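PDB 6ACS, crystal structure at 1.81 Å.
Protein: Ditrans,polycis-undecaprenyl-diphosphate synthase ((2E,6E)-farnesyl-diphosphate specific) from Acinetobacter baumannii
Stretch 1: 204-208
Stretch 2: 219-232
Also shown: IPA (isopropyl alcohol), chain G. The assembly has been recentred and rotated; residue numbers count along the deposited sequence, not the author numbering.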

# COMPACT_ATOMS: atom_id res chain seq x y z
N ALA B 204 -5.77 -4.51 2.09
CA ALA B 204 -7.12 -3.93 2.17
C ALA B 204 -7.83 -3.97 0.83
O ALA B 204 -7.22 -3.73 -0.23
CB ALA B 204 -7.06 -2.47 2.64
N GLU B 205 -9.13 -4.27 0.86
CA GLU B 205 -9.97 -3.96 -0.29
C GLU B 205 -10.08 -2.45 -0.41
O GLU B 205 -10.31 -1.76 0.59
CB GLU B 205 -11.38 -4.54 -0.12
CG GLU B 205 -11.41 -6.06 -0.20
CD GLU B 205 -11.21 -6.54 -1.63
OE1 GLU B 205 -11.32 -5.71 -2.57
OE2 GLU B 205 -10.96 -7.75 -1.83
N LEU B 206 -9.98 -1.95 -1.63
CA LEU B 206 -9.97 -0.51 -1.88
C LEU B 206 -11.29 -0.14 -2.54
O LEU B 206 -11.66 -0.74 -3.56
CB LEU B 206 -8.79 -0.13 -2.77
CG LEU B 206 -7.44 -0.61 -2.21
CD1 LEU B 206 -6.34 -0.21 -3.15
CD2 LEU B 206 -7.19 -0.03 -0.79
N TYR B 207 -12.00 0.81 -1.96
CA TYR B 207 -13.32 1.22 -2.44
C TYR B 207 -13.25 2.69 -2.80
O TYR B 207 -13.00 3.53 -1.93
CB TYR B 207 -14.38 0.96 -1.38
CG TYR B 207 -15.76 1.37 -1.80
CD1 TYR B 207 -16.58 0.49 -2.51
CD2 TYR B 207 -16.27 2.63 -1.48
CE1 TYR B 207 -17.85 0.85 -2.88
CE2 TYR B 207 -17.55 2.99 -1.85
CZ TYR B 207 -18.32 2.10 -2.56
OH TYR B 207 -19.60 2.44 -2.95
N PHE B 208 -13.46 3.00 -4.08
CA PHE B 208 -13.39 4.38 -4.56
C PHE B 208 -14.78 4.87 -4.94
O PHE B 208 -15.56 4.13 -5.54
CB PHE B 208 -12.46 4.45 -5.77
CG PHE B 208 -11.03 4.06 -5.45
CD1 PHE B 208 -10.20 4.95 -4.82
CD2 PHE B 208 -10.57 2.78 -5.73
CE1 PHE B 208 -8.88 4.59 -4.49
CE2 PHE B 208 -9.26 2.42 -5.41
CZ PHE B 208 -8.42 3.32 -4.80
N GLU B 219 -25.94 5.77 4.19
CA GLU B 219 -26.45 4.85 3.17
C GLU B 219 -25.35 4.43 2.20
O GLU B 219 -25.25 3.25 1.82
CB GLU B 219 -27.61 5.49 2.40
CG GLU B 219 -28.90 5.63 3.21
CD GLU B 219 -28.92 6.84 4.14
OE1 GLU B 219 -28.06 7.74 3.97
OE2 GLU B 219 -29.79 6.88 5.03
N GLU B 220 -24.50 5.37 1.78
CA GLU B 220 -23.42 4.96 0.88
C GLU B 220 -22.37 4.15 1.62
O GLU B 220 -21.77 3.24 1.04
CB GLU B 220 -22.75 6.15 0.18
CG GLU B 220 -21.72 5.64 -0.84
CD GLU B 220 -21.20 6.68 -1.82
OE1 GLU B 220 -20.40 6.31 -2.71
OE2 GLU B 220 -21.59 7.86 -1.72
N PHE B 221 -22.15 4.46 2.90
CA PHE B 221 -21.26 3.62 3.71
C PHE B 221 -21.79 2.19 3.80
O PHE B 221 -21.02 1.23 3.70
CB PHE B 221 -21.09 4.24 5.09
CG PHE B 221 -20.10 3.52 5.97
CD1 PHE B 221 -18.75 3.52 5.65
CD2 PHE B 221 -20.51 2.91 7.14
CE1 PHE B 221 -17.82 2.87 6.46
CE2 PHE B 221 -19.60 2.27 7.98
CZ PHE B 221 -18.24 2.24 7.63
N ASP B 222 -23.11 2.03 4.00
CA ASP B 222 -23.72 0.70 4.02
C ASP B 222 -23.49 -0.00 2.69
O ASP B 222 -23.22 -1.21 2.65
CB ASP B 222 -25.23 0.79 4.27
CG ASP B 222 -25.60 1.32 5.65
OD1 ASP B 222 -24.76 1.31 6.57
OD2 ASP B 222 -26.77 1.77 5.79
N HIS B 223 -23.64 0.73 1.59
CA HIS B 223 -23.37 0.15 0.28
C HIS B 223 -21.92 -0.31 0.18
O HIS B 223 -21.64 -1.39 -0.36
CB HIS B 223 -23.71 1.16 -0.82
CG HIS B 223 -23.28 0.74 -2.19
ND1 HIS B 223 -23.88 -0.28 -2.89
CD2 HIS B 223 -22.28 1.21 -2.98
CE1 HIS B 223 -23.28 -0.42 -4.06
NE2 HIS B 223 -22.31 0.47 -4.14
N ALA B 224 -20.98 0.51 0.66
CA ALA B 224 -19.57 0.13 0.57
C ALA B 224 -19.30 -1.15 1.37
O ALA B 224 -18.55 -2.02 0.92
CB ALA B 224 -18.67 1.26 1.08
N LEU B 225 -19.90 -1.26 2.56
CA LEU B 225 -19.75 -2.48 3.35
C LEU B 225 -20.35 -3.68 2.63
O LEU B 225 -19.80 -4.79 2.68
CB LEU B 225 -20.38 -2.30 4.73
CG LEU B 225 -19.71 -1.27 5.64
CD1 LEU B 225 -20.48 -1.12 6.96
CD2 LEU B 225 -18.32 -1.72 5.94
N ASN B 226 -21.47 -3.48 1.94
CA ASN B 226 -22.08 -4.57 1.18
C ASN B 226 -21.17 -5.00 0.01
O ASN B 226 -21.00 -6.21 -0.26
CB ASN B 226 -23.45 -4.14 0.67
CG ASN B 226 -24.29 -5.30 0.22
OD1 ASN B 226 -24.68 -6.14 1.02
ND2 ASN B 226 -24.57 -5.36 -1.08
N VAL B 227 -20.57 -4.03 -0.67
CA VAL B 227 -19.62 -4.34 -1.74
C VAL B 227 -18.44 -5.12 -1.17
O VAL B 227 -17.99 -6.11 -1.76
CB VAL B 227 -19.17 -3.04 -2.44
CG1 VAL B 227 -18.01 -3.32 -3.41
CG2 VAL B 227 -20.35 -2.42 -3.20
N PHE B 228 -17.91 -4.67 -0.03
CA PHE B 228 -16.82 -5.37 0.63
C PHE B 228 -17.18 -6.82 0.90
O PHE B 228 -16.37 -7.73 0.67
CB PHE B 228 -16.48 -4.67 1.95
CG PHE B 228 -15.54 -5.46 2.81
CD1 PHE B 228 -14.17 -5.40 2.59
CD2 PHE B 228 -16.02 -6.28 3.84
CE1 PHE B 228 -13.29 -6.13 3.39
CE2 PHE B 228 -15.15 -7.02 4.62
CZ PHE B 228 -13.77 -6.94 4.40
N SER B 229 -18.38 -7.07 1.42
CA SER B 229 -18.76 -8.45 1.71
C SER B 229 -18.76 -9.30 0.44
O SER B 229 -18.23 -10.43 0.43
CB SER B 229 -20.13 -8.50 2.38
OG SER B 229 -20.47 -9.84 2.68
N GLY B 230 -19.33 -8.77 -0.65
CA GLY B 230 -19.33 -9.53 -1.90
C GLY B 230 -17.93 -9.80 -2.42
O GLY B 230 -17.64 -10.88 -2.97
N ARG B 231 -17.03 -8.83 -2.28
CA ARG B 231 -15.67 -9.06 -2.75
C ARG B 231 -14.95 -10.10 -1.91
O ARG B 231 -14.15 -10.88 -2.43
CB ARG B 231 -14.88 -7.76 -2.73
CG ARG B 231 -15.35 -6.77 -3.77
CD ARG B 231 -14.54 -5.52 -3.58
NE ARG B 231 -14.95 -4.40 -4.41
CZ ARG B 231 -14.42 -3.20 -4.28
NH1 ARG B 231 -13.46 -3.01 -3.36
NH2 ARG B 231 -14.83 -2.20 -5.04
N GLU B 232 -15.20 -10.12 -0.60
CA GLU B 232 -14.59 -11.16 0.22
C GLU B 232 -15.13 -12.54 -0.12
O GLU B 232 -14.38 -13.53 -0.07
CB GLU B 232 -14.78 -10.84 1.69
CG GLU B 232 -13.94 -9.65 2.08
CD GLU B 232 -13.11 -9.91 3.29
OE1 GLU B 232 -13.68 -10.42 4.28
OE2 GLU B 232 -11.91 -9.58 3.26
C1 IPA G . -19.19 -0.95 -6.33
C2 IPA G . -18.92 0.51 -6.67
C3 IPA G . -17.43 0.81 -6.52
O2 IPA G . -19.68 1.33 -5.81
O HOH W 1 -14.33 0.59 -5.77

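A short strand packs against one side of a helix through a tyrosine ring laid over an alanine, and an arginine from the helix ties the pair together with a hydrogen bond, a salt bridge and a water. The strand covers residues 205 to 208. The helix spans all of 219 to 232 and extends beyond both ends. Their axes approach to 9.7 Å, and their N-to-C directions differ by 142°, so they run roughly antiparallel but well off true alignment. Together they bury 431 Å².

The register follows from this arrangement. Glu 205 CA lies 7.1 Å from Phe 228 CA, and Tyr 207 CA lies 7.0 Å from Ala 224 CA. A step of two residues along the strand thus matches a step of four, about one turn, along the helix. The strand alternates as extended chains do. The CA-to-CB bonds of Glu 205 and Tyr 207 point toward the helix, those of Leu 206 and Phe 208 away. On the helix, the CA-to-CB bonds of Ala 224, Val 227 and Arg 231 point toward the strand. Within the helix, the backbone N of each residue from His 223 to Glu 232 bonds to the O of the residue four before it.

Tyr 207 is the largest contributor by covered area. Its chi1 is t, and its ring lies across the helix surface. Ala 224 CB sits over one face of the Tyr 207 ring, 3.7 Å from its centroid and only 14° off the normal. This is a CH-pi contact. Val 227 adds apolar packing, with its CG2 4.1 Å from Tyr 207 CE1. The hydroxyl end reaches His 223: Tyr 207 OH is 2.9 Å from His 223 CD2. That is a close approach to a ring carbon at the imidazole edge.

Arg 231 supplies the polar part. Its side chain is extended beyond chi1, which carries the guanidinium along the strand. NH1 donates a hydrogen bond to the backbone oxygen of Leu 206, with Arg 231 NH1 to Leu 206 O at 2.9 Å and an angle of 154°. Leu 206 therefore takes part through its main chain although its CA-to-CB bond points away. The same nitrogen forms a salt bridge with Glu 205, at 3.5 Å from Arg 231 NH1 to Glu 205 OE1. The separation is long for a salt bridge, but opposite charges meet here, with Glu 205 buried and Arg 231 partly exposed. The Glu 205 side chain also touches carbon to carbon: Glu 205 CG lies 4.0 Å from Phe 228 CD1.

Water 1 extends the link. It accepts from Arg 231 NH2 at 2.9 Å and from Phe 208 N at 3.1 Å, so Arg 231 also reaches the last strand residue.

An isopropyl alcohol, probably from the crystallisation liquor, sits beside Tyr 207 and His 223. Its O2 donates to Tyr 207 OH at 3.1 Å. O2 also hydrogen-bonds His 223 NE2 at 3.2 Å. Its C1 lies 3.6 Å from Val 227 CG2, an apolar contact.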